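Local coordinates for possible prolidase (Bifidobacterium longum NCC2705, PDB 2P9B), which probably hydrolyses carbon-nitrogen bonds other than peptide bonds, as a member of the amidohydrolase family, although a prolidase-like activity has also been suggested, at residues 144-147 against 148-152; 249-252 against 253-257; 310-313 against 314-317. All blocks are in the same frame, centred on the assembly; numbering follows the deposited sequence.

Contact 1. Residues 144-147 against 148-152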
ATOM      1  N   THR A 144      -0.830 -13.056 -13.183  1.00 13.82           N
ATOM      2  CA  THR A 144       0.217 -13.869 -13.774  1.00 13.67           C
ATOM      3  C   THR A 144       1.561 -13.613 -13.101  1.00 13.91           C
ATOM      4  O   THR A 144       2.259 -14.555 -12.724  1.00 14.86           O
ATOM      5  CB  THR A 144       0.325 -13.583 -15.276  1.00 15.33           C
ATOM      6  OG1 THR A 144      -0.911 -13.940 -15.902  1.00 17.12           O
ATOM      7  CG2 THR A 144       1.457 -14.378 -15.899  1.00 17.37           C
ATOM      8  N   LEU A 145       1.912 -12.339 -12.951  1.00 13.31           N
ATOM      9  CA  LEU A 145       3.172 -11.949 -12.321  1.00 12.01           C
ATOM     10  C   LEU A 145       3.236 -12.442 -10.876  1.00 12.02           C
ATOM     11  O   LEU A 145       4.244 -12.998 -10.437  1.00 12.91           O
ATOM     12  CB  LEU A 145       3.330 -10.424 -12.359  1.00 12.32           C
ATOM     13  CG  LEU A 145       4.571  -9.847 -11.668  1.00 12.12           C
ATOM     14  CD1 LEU A 145       5.825 -10.365 -12.347  1.00 13.92           C
ATOM     15  CD2 LEU A 145       4.525  -8.320 -11.720  1.00 12.70           C
ATOM     16  N   ARG A 146       2.152 -12.236 -10.136  1.00 11.41           N
ATOM     17  CA  ARG A 146       2.083 -12.680  -8.751  1.00 11.57           C
ATOM     18  C   ARG A 146       2.349 -14.181  -8.655  1.00 12.05           C
ATOM     19  O   ARG A 146       3.096 -14.636  -7.790  1.00 13.66           O
ATOM     20  CB  ARG A 146       0.698 -12.384  -8.170  1.00 11.72           C
ATOM     21  CG  ARG A 146       0.483 -12.915  -6.759  1.00 11.47           C
ATOM     22  CD  ARG A 146      -1.003 -13.056  -6.471  1.00 13.46           C
ATOM     23  NE  ARG A 146      -1.575 -14.184  -7.212  1.00 12.12           N
ATOM     24  CZ  ARG A 146      -2.865 -14.322  -7.502  1.00 12.32           C
ATOM     25  NH1 ARG A 146      -3.743 -13.397  -7.126  1.00 12.21           N
ATOM     26  NH2 ARG A 146      -3.281 -15.398  -8.154  1.00 12.86           N
ATOM     27  N   ASP A 147       1.728 -14.949  -9.547  1.00 12.81           N
ATOM     28  CA  ASP A 147       1.907 -16.393  -9.528  1.00 14.60           C
ATOM     29  C   ASP A 147       3.347 -16.812  -9.819  1.00 14.66           C
ATOM     30  O   ASP A 147       3.838 -17.784  -9.243  1.00 16.48           O
ATOM     31  CB  ASP A 147       0.947 -17.073 -10.515  1.00 15.77           C
ATOM     32  CG  ASP A 147      -0.504 -17.023 -10.051  1.00 18.04           C
ATOM     33  OD1 ASP A 147      -0.738 -16.730  -8.859  1.00 18.26           O
ATOM     34  OD2 ASP A 147      -1.409 -17.290 -10.874  1.00 18.91           O
ATOM     35  N   GLN A 148       4.029 -16.082 -10.696  1.00 16.44           N
ATOM     36  CA  GLN A 148       5.413 -16.414 -11.020  1.00 17.11           C
ATOM     37  C   GLN A 148       6.311 -16.116  -9.822  1.00 16.74           C
ATOM     38  O   GLN A 148       7.223 -16.880  -9.512  1.00 17.75           O
ATOM     39  CB  GLN A 148       5.883 -15.629 -12.244  1.00 19.73           C
ATOM     40  CG  GLN A 148       5.054 -15.907 -13.487  1.00 23.70           C
ATOM     41  CD  GLN A 148       5.457 -15.043 -14.660  1.00 27.88           C
ATOM     42  OE1 GLN A 148       5.605 -13.831 -14.528  1.00 28.53           O
ATOM     43  NE2 GLN A 148       5.624 -15.663 -15.821  1.00 31.86           N
ATOM     44  N   ILE A 149       6.047 -14.997  -9.154  1.00 15.50           N
ATOM     45  CA  ILE A 149       6.815 -14.617  -7.974  1.00 15.79           C
ATOM     46  C   ILE A 149       6.576 -15.644  -6.860  1.00 17.61           C
ATOM     47  O   ILE A 149       7.522 -16.110  -6.217  1.00 17.82           O
ATOM     48  CB  ILE A 149       6.398 -13.204  -7.478  1.00 15.18           C
ATOM     49  CG1 ILE A 149       6.820 -12.157  -8.513  1.00 13.95           C
ATOM     50  CG2 ILE A 149       7.010 -12.919  -6.098  1.00 14.49           C
ATOM     51  CD1 ILE A 149       6.331 -10.739  -8.227  1.00 12.28           C
ATOM     52  N   ASP A 150       5.315 -16.004  -6.645  1.00 19.63           N
ATOM     53  CA  ASP A 150       4.967 -16.969  -5.604  1.00 23.60           C
ATOM     54  C   ASP A 150       5.602 -18.330  -5.866  1.00 24.94           C
ATOM     55  O   ASP A 150       5.940 -19.055  -4.932  1.00 26.01           O
ATOM     56  CB  ASP A 150       3.444 -17.130  -5.497  1.00 25.98           C
ATOM     57  CG  ASP A 150       2.748 -15.851  -5.058  1.00 30.00           C
ATOM     58  OD1 ASP A 150       3.442 -14.906  -4.623  1.00 30.68           O
ATOM     59  OD2 ASP A 150       1.503 -15.798  -5.142  1.00 31.90           O
ATOM     60  N   ALA A 151       5.768 -18.671  -7.139  1.00 25.58           N
ATOM     61  CA  ALA A 151       6.369 -19.945  -7.510  1.00 27.46           C
ATOM     62  C   ALA A 151       7.896 -19.868  -7.443  1.00 27.61           C
ATOM     63  O   ALA A 151       8.579 -20.881  -7.574  1.00 28.22           O
ATOM     64  CB  ALA A 151       5.923 -20.349  -8.911  1.00 26.84           C
ATOM     65  N   GLY A 152       8.423 -18.663  -7.238  1.00 27.59           N
ATOM     66  CA  GLY A 152       9.865 -18.485  -7.150  1.00 27.55           C
ATOM     67  C   GLY A 152      10.563 -18.350  -8.491  1.00 27.52           C
ATOM     68  O   GLY A 152      11.792 -18.439  -8.574  1.00 27.58           O
TER
HETATM   69  O   HOH W   1      -0.027 -17.906  -6.664  1.00 31.46           O
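R146 and D150 meet one turn apart on helix 141-150, and the arginine can be followed outward from the backbone. Its CG stands anti to the backbone N (chi1 175°), and this places it 3.5 Å from D150 OD2, a carbon-to-oxygen contact. CD passes the same oxygen, and NE stays 4.0 Å from D150 OD2, beyond salt-bridge range although the charges are opposite. A bend at chi3 (72°) turns the guanidinium toward its sequence neighbour instead. There NE and NH2 both donate to D147 OD1, NH2 at 3.0 Å, a side-on grip on a single oxygen that lies in the guanidinium plane; the two nitrogens reach it from the same face of the carboxylate. NH1 is bonded elsewhere, to N200 OD1 and G198 O. The helix fills the crossover of a beta-alpha-beta unit between strands 129-134 and 158-160. Its inner side carries L145 and I149, which both touch I159, and L145 CG packs 4.0 Å from I149 CD1. On the acidic side, D147 OD1 and D150 OD2 lie 4.4 Å apart; a water donating to both, 2.6 Å from D147 OD1, probably eases the repulsion between them. A leucine at R146 would probably leave D147 without its charged mate and N200 OD1 without the NH1 donor. The backbone bond from D150 N to R146 O is 2.8 Å long. Beyond A151, whose N bonds D147 O, the helix closes in a Schellman motif, with G152 at positive phi and G152 N bonded to I149 O.

Contact 2. Residues 249-252 against 253-257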
ATOM      1  N   SER A 249     -16.010  11.254  -1.114  1.00 17.53           N
ATOM      2  CA  SER A 249     -17.140  12.018  -0.600  1.00 17.86           C
ATOM      3  C   SER A 249     -17.768  11.241   0.544  1.00 16.94           C
ATOM      4  O   SER A 249     -17.743  10.014   0.557  1.00 15.80           O
ATOM      5  CB  SER A 249     -18.189  12.232  -1.692  1.00 18.91           C
ATOM      6  OG  SER A 249     -18.841  11.012  -2.017  1.00 21.25           O
ATOM      7  N   PRO A 250     -18.344  11.947   1.523  1.00 16.51           N
ATOM      8  CA  PRO A 250     -18.972  11.265   2.659  1.00 16.42           C
ATOM      9  C   PRO A 250     -20.051  10.268   2.231  1.00 16.10           C
ATOM     10  O   PRO A 250     -20.186   9.203   2.826  1.00 15.63           O
ATOM     11  CB  PRO A 250     -19.544  12.417   3.479  1.00 17.09           C
ATOM     12  CG  PRO A 250     -18.579  13.524   3.210  1.00 17.76           C
ATOM     13  CD  PRO A 250     -18.345  13.407   1.719  1.00 17.71           C
ATOM     14  N   GLU A 251     -20.828  10.613   1.210  1.00 15.64           N
ATOM     15  CA  GLU A 251     -21.869   9.706   0.752  1.00 15.86           C
ATOM     16  C   GLU A 251     -21.248   8.428   0.194  1.00 15.61           C
ATOM     17  O   GLU A 251     -21.741   7.329   0.448  1.00 15.05           O
ATOM     18  CB  GLU A 251     -22.735  10.370  -0.318  1.00 17.70           C
ATOM     19  CG  GLU A 251     -23.896   9.507  -0.798  1.00 18.38           C
ATOM     20  CD  GLU A 251     -24.767   8.985   0.341  1.00 19.22           C
ATOM     21  OE1 GLU A 251     -24.889   9.675   1.374  1.00 19.25           O
ATOM     22  OE2 GLU A 251     -25.349   7.890   0.194  1.00 20.13           O
ATOM     23  N   GLY A 252     -20.163   8.581  -0.560  1.00 15.16           N
ATOM     24  CA  GLY A 252     -19.491   7.429  -1.134  1.00 14.85           C
ATOM     25  C   GLY A 252     -18.888   6.556  -0.055  1.00 15.82           C
ATOM     26  O   GLY A 252     -18.967   5.325  -0.100  1.00 16.16           O
ATOM     27  N   VAL A 253     -18.277   7.198   0.931  1.00 14.21           N
ATOM     28  CA  VAL A 253     -17.672   6.465   2.031  1.00 13.40           C
ATOM     29  C   VAL A 253     -18.757   5.734   2.809  1.00 14.47           C
ATOM     30  O   VAL A 253     -18.615   4.553   3.124  1.00 14.20           O
ATOM     31  CB  VAL A 253     -16.903   7.424   2.961  1.00 12.81           C
ATOM     32  CG1 VAL A 253     -16.431   6.690   4.207  1.00 13.83           C
ATOM     33  CG2 VAL A 253     -15.712   8.008   2.204  1.00 13.62           C
ATOM     34  N   ARG A 254     -19.855   6.434   3.085  1.00 15.26           N
ATOM     35  CA  ARG A 254     -20.964   5.848   3.830  1.00 16.97           C
ATOM     36  C   ARG A 254     -21.513   4.599   3.147  1.00 15.04           C
ATOM     37  O   ARG A 254     -21.676   3.560   3.784  1.00 15.64           O
ATOM     38  CB  ARG A 254     -22.085   6.878   4.009  1.00 19.46           C
ATOM     39  CG  ARG A 254     -23.193   6.438   4.954  1.00 25.83           C
ATOM     40  CD  ARG A 254     -24.067   7.620   5.337  1.00 29.19           C
ATOM     41  NE  ARG A 254     -25.068   7.268   6.341  1.00 34.69           N
ATOM     42  CZ  ARG A 254     -26.167   6.560   6.095  1.00 36.89           C
ATOM     43  NH1 ARG A 254     -26.421   6.122   4.867  1.00 36.62           N
ATOM     44  NH2 ARG A 254     -27.016   6.294   7.081  1.00 38.36           N
ATOM     45  N   ARG A 255     -21.797   4.703   1.852  1.00 14.71           N
ATOM     46  CA  ARG A 255     -22.332   3.570   1.104  1.00 14.35           C
ATOM     47  C   ARG A 255     -21.359   2.404   1.075  1.00 13.29           C
ATOM     48  O   ARG A 255     -21.765   1.246   1.201  1.00 14.65           O
ATOM     49  CB  ARG A 255     -22.666   3.976  -0.330  1.00 15.40           C
ATOM     50  CG  ARG A 255     -23.787   4.989  -0.451  1.00 16.60           C
ATOM     51  CD  ARG A 255     -24.150   5.213  -1.906  1.00 17.72           C
ATOM     52  NE  ARG A 255     -25.162   6.256  -2.061  1.00 19.24           N
ATOM     53  CZ  ARG A 255     -25.743   6.562  -3.217  1.00 21.97           C
ATOM     54  NH1 ARG A 255     -25.412   5.906  -4.323  1.00 20.39           N
ATOM     55  NH2 ARG A 255     -26.657   7.525  -3.268  1.00 23.26           N
ATOM     56  N   SER A 256     -20.077   2.709   0.901  1.00 13.75           N
ATOM     57  CA  SER A 256     -19.054   1.667   0.848  1.00 13.38           C
ATOM     58  C   SER A 256     -18.990   0.913   2.170  1.00 14.18           C
ATOM     59  O   SER A 256     -18.943  -0.314   2.190  1.00 14.55           O
ATOM     60  CB  SER A 256     -17.685   2.282   0.549  1.00 11.72           C
ATOM     61  OG  SER A 256     -17.663   2.878  -0.739  1.00 13.14           O
ATOM     62  N   LEU A 257     -18.984   1.660   3.271  1.00 14.50           N
ATOM     63  CA  LEU A 257     -18.923   1.061   4.595  1.00 14.27           C
ATOM     64  C   LEU A 257     -20.163   0.219   4.873  1.00 14.52           C
ATOM     65  O   LEU A 257     -20.064  -0.873   5.427  1.00 15.63           O
ATOM     66  CB  LEU A 257     -18.766   2.155   5.659  1.00 14.92           C
ATOM     67  CG  LEU A 257     -17.407   2.870   5.667  1.00 16.30           C
ATOM     68  CD1 LEU A 257     -17.405   3.994   6.691  1.00 16.25           C
ATOM     69  CD2 LEU A 257     -16.312   1.860   5.982  1.00 15.84           C
TER
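S249 O accepts from V253 N at 2.9 Å, the first main-chain bond of helix 250-259, for which S249 is the N-cap. The helix is the crossover of a beta-alpha-beta unit between strands 243-247 and 263-264. The cap is identified by a second bond, in which S249 OG accepts from G252 N at 3.1 Å and so satisfies an amide in the first turn. V253 CG2 also lies close to S249 O, while the same valine touches I264 of the following strand. P250 comes next and contributes its carbonyl, with R254 N 2.8 Å from P250 O; the long side chain of R254 leads off to a salt bridge with E273. E251 carries the charged part of the contact. A bend at chi2 (53°) turns its carboxylate toward the next turn, where E251 OE2 receives R255 NE at 2.8 Å with an N-H...O angle of 161°. The oxygen uses its anti lone pair and sits at the guanidinium edge, near the plane of that group. The carboxylate and guanidinium planes are 80° apart, and the bridge runs through NE and OE2. R255 CG passes 3.4 Å from E251 OE2, alongside the bond. R255 NH1 has another partner in M224 O, which ties the far end of the arginine to the residues before helix 226-238. G252 closes the segment in a buried position, and its carbonyl is shared: S256 N and S256 OG reach G252 O from opposite faces of the carbonyl plane, OG at 2.8 Å.

Contact 3. Residues 310-313 against 314-317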
ATOM      1  N   GLY A 310      -1.846  20.572 -15.734  1.00 35.89           N
ATOM      2  CA  GLY A 310      -2.682  20.607 -16.921  1.00 35.81           C
ATOM      3  C   GLY A 310      -4.170  20.418 -16.677  1.00 35.60           C
ATOM      4  O   GLY A 310      -4.930  20.194 -17.619  1.00 36.53           O
ATOM      5  N   ILE A 311      -4.601  20.504 -15.423  1.00 34.86           N
ATOM      6  CA  ILE A 311      -6.016  20.341 -15.115  1.00 33.68           C
ATOM      7  C   ILE A 311      -6.748  21.668 -15.267  1.00 33.88           C
ATOM      8  O   ILE A 311      -6.149  22.737 -15.132  1.00 34.02           O
ATOM      9  CB  ILE A 311      -6.228  19.804 -13.678  1.00 32.34           C
ATOM     10  CG1 ILE A 311      -5.687  20.804 -12.652  1.00 31.01           C
ATOM     11  CG2 ILE A 311      -5.526  18.465 -13.519  1.00 32.09           C
ATOM     12  CD1 ILE A 311      -5.952  20.397 -11.215  1.00 29.22           C
ATOM     13  N   THR A 312      -8.045  21.597 -15.551  1.00 34.13           N
ATOM     14  CA  THR A 312      -8.854  22.798 -15.726  1.00 34.49           C
ATOM     15  C   THR A 312      -9.160  23.458 -14.386  1.00 34.52           C
ATOM     16  O   THR A 312      -8.929  22.873 -13.326  1.00 33.86           O
ATOM     17  CB  THR A 312     -10.190  22.474 -16.425  1.00 35.24           C
ATOM     18  OG1 THR A 312     -10.980  21.626 -15.580  1.00 34.52           O
ATOM     19  CG2 THR A 312      -9.943  21.767 -17.749  1.00 35.21           C
ATOM     20  N   ASP A 313      -9.680  24.679 -14.440  1.00 34.18           N
ATOM     21  CA  ASP A 313     -10.018  25.411 -13.229  1.00 34.23           C
ATOM     22  C   ASP A 313     -11.057  24.670 -12.392  1.00 33.20           C
ATOM     23  O   ASP A 313     -10.962  24.640 -11.168  1.00 32.86           O
ATOM     24  CB  ASP A 313     -10.535  26.812 -13.574  1.00 36.34           C
ATOM     25  CG  ASP A 313      -9.472  27.686 -14.215  1.00 38.56           C
ATOM     26  OD1 ASP A 313      -8.375  27.821 -13.629  1.00 39.83           O
ATOM     27  OD2 ASP A 313      -9.733  28.241 -15.303  1.00 40.72           O
ATOM     28  N   ILE A 314     -12.055  24.075 -13.041  1.00 32.77           N
ATOM     29  CA  ILE A 314     -13.069  23.353 -12.284  1.00 32.66           C
ATOM     30  C   ILE A 314     -12.456  22.114 -11.641  1.00 30.74           C
ATOM     31  O   ILE A 314     -12.812  21.750 -10.520  1.00 30.28           O
ATOM     32  CB  ILE A 314     -14.271  22.933 -13.164  1.00 34.14           C
ATOM     33  CG1 ILE A 314     -13.820  21.998 -14.280  1.00 36.11           C
ATOM     34  CG2 ILE A 314     -14.939  24.167 -13.744  1.00 35.74           C
ATOM     35  CD1 ILE A 314     -14.968  21.465 -15.118  1.00 37.64           C
ATOM     36  N   GLN A 315     -11.528  21.473 -12.345  1.00 29.40           N
ATOM     37  CA  GLN A 315     -10.869  20.288 -11.810  1.00 27.52           C
ATOM     38  C   GLN A 315     -10.002  20.664 -10.614  1.00 26.08           C
ATOM     39  O   GLN A 315      -9.892  19.895  -9.661  1.00 23.94           O
ATOM     40  CB  GLN A 315     -10.002  19.616 -12.875  1.00 29.28           C
ATOM     41  CG  GLN A 315     -10.786  18.985 -14.007  1.00 31.11           C
ATOM     42  CD  GLN A 315      -9.898  18.218 -14.965  1.00 33.21           C
ATOM     43  OE1 GLN A 315      -8.925  18.757 -15.493  1.00 32.65           O
ATOM     44  NE2 GLN A 315     -10.230  16.950 -15.193  1.00 33.89           N
ATOM     45  N   LEU A 316      -9.388  21.843 -10.671  1.00 25.25           N
ATOM     46  CA  LEU A 316      -8.543  22.307  -9.576  1.00 24.44           C
ATOM     47  C   LEU A 316      -9.413  22.574  -8.356  1.00 24.41           C
ATOM     48  O   LEU A 316      -9.065  22.194  -7.237  1.00 22.21           O
ATOM     49  CB  LEU A 316      -7.794  23.590  -9.964  1.00 24.50           C
ATOM     50  CG  LEU A 316      -6.967  24.244  -8.850  1.00 25.07           C
ATOM     51  CD1 LEU A 316      -5.876  23.288  -8.368  1.00 25.83           C
ATOM     52  CD2 LEU A 316      -6.352  25.537  -9.362  1.00 24.72           C
ATOM     53  N   GLU A 317     -10.547  23.232  -8.577  1.00 22.90           N
ATOM     54  CA  GLU A 317     -11.472  23.535  -7.492  1.00 23.46           C
ATOM     55  C   GLU A 317     -11.980  22.228  -6.891  1.00 21.74           C
ATOM     56  O   GLU A 317     -12.046  22.080  -5.670  1.00 20.33           O
ATOM     57  CB  GLU A 317     -12.644  24.370  -8.012  1.00 25.92           C
ATOM     58  CG  GLU A 317     -13.694  24.728  -6.966  1.00 30.55           C
ATOM     59  CD  GLU A 317     -13.105  25.423  -5.754  1.00 33.32           C
ATOM     60  OE1 GLU A 317     -12.141  26.200  -5.925  1.00 36.12           O
ATOM     61  OE2 GLU A 317     -13.612  25.205  -4.630  1.00 35.91           O
TER
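The start of helix 313-335 is closed by a capping box in which T312 and Q315 exchange bonds between side chain and backbone. In one direction Q315 N donates to T312 OG1 at 3.3 Å, a fairly long bond. In the other, T312 N donates to Q315 OE1 at 3.0 Å with an N-H...O angle of 164°; the donor lies in the amide carbonyl plane, on a lone pair of OE1. The torsions account for both halves. T312 OG1 sits between its backbone N and carbonyl carbon (chi1 65°), facing the first turn, while Q315 has CG beside its own N and runs extended beyond it, which carries the amide back to the residue before the helix. The threonine hydroxyl also has carbon neighbours on the helix: I314 CG1 approaches T312 OG1 to 3.1 Å, the two side chains lying side by side and pointing the same way, and Q315 CG stands equally near. Nearby, I311 CB is 3.4 Å from Q315 OE1. I311 CD1 lies 3.9 Å from L316 CB, an apolar contact between the residue before the N-cap and the fourth residue after it, which defines a hydrophobic staple. Main-chain bonds start from the same residues: L316 N is 2.9 Å from T312 O, and E317 N bonds D313 O. D313 OD1 is held by Q306 NE2, a link back to helix 306-309. Together these bonds and the I311-L316 contact make up a capping box with a hydrophobic staple at the N-terminus of helix 313-335.

In the fold
The three contacts follow one another along the chain and do not touch. Contacts 2 and 3 are the nearest pair, with centres 24 Å apart and nearest atoms about 12 Å apart; contact 1 lies 35 Å from contact 2 and 40 Å from contact 3, centre to centre. Contacts 1 and 2 occupy helices of separate beta-alpha-beta units, consistent with the TIM-barrel clan of the amidohydrolases, whereas contact 3 lies where the loop after helix 306-309 runs into helix 313-335. Their centres lie 19, 21 and 27 Å from the chain centre. H77, H79 and D345 form a possible vacant metal site; L145 of contact 1 touches L80, the residue directly after H79.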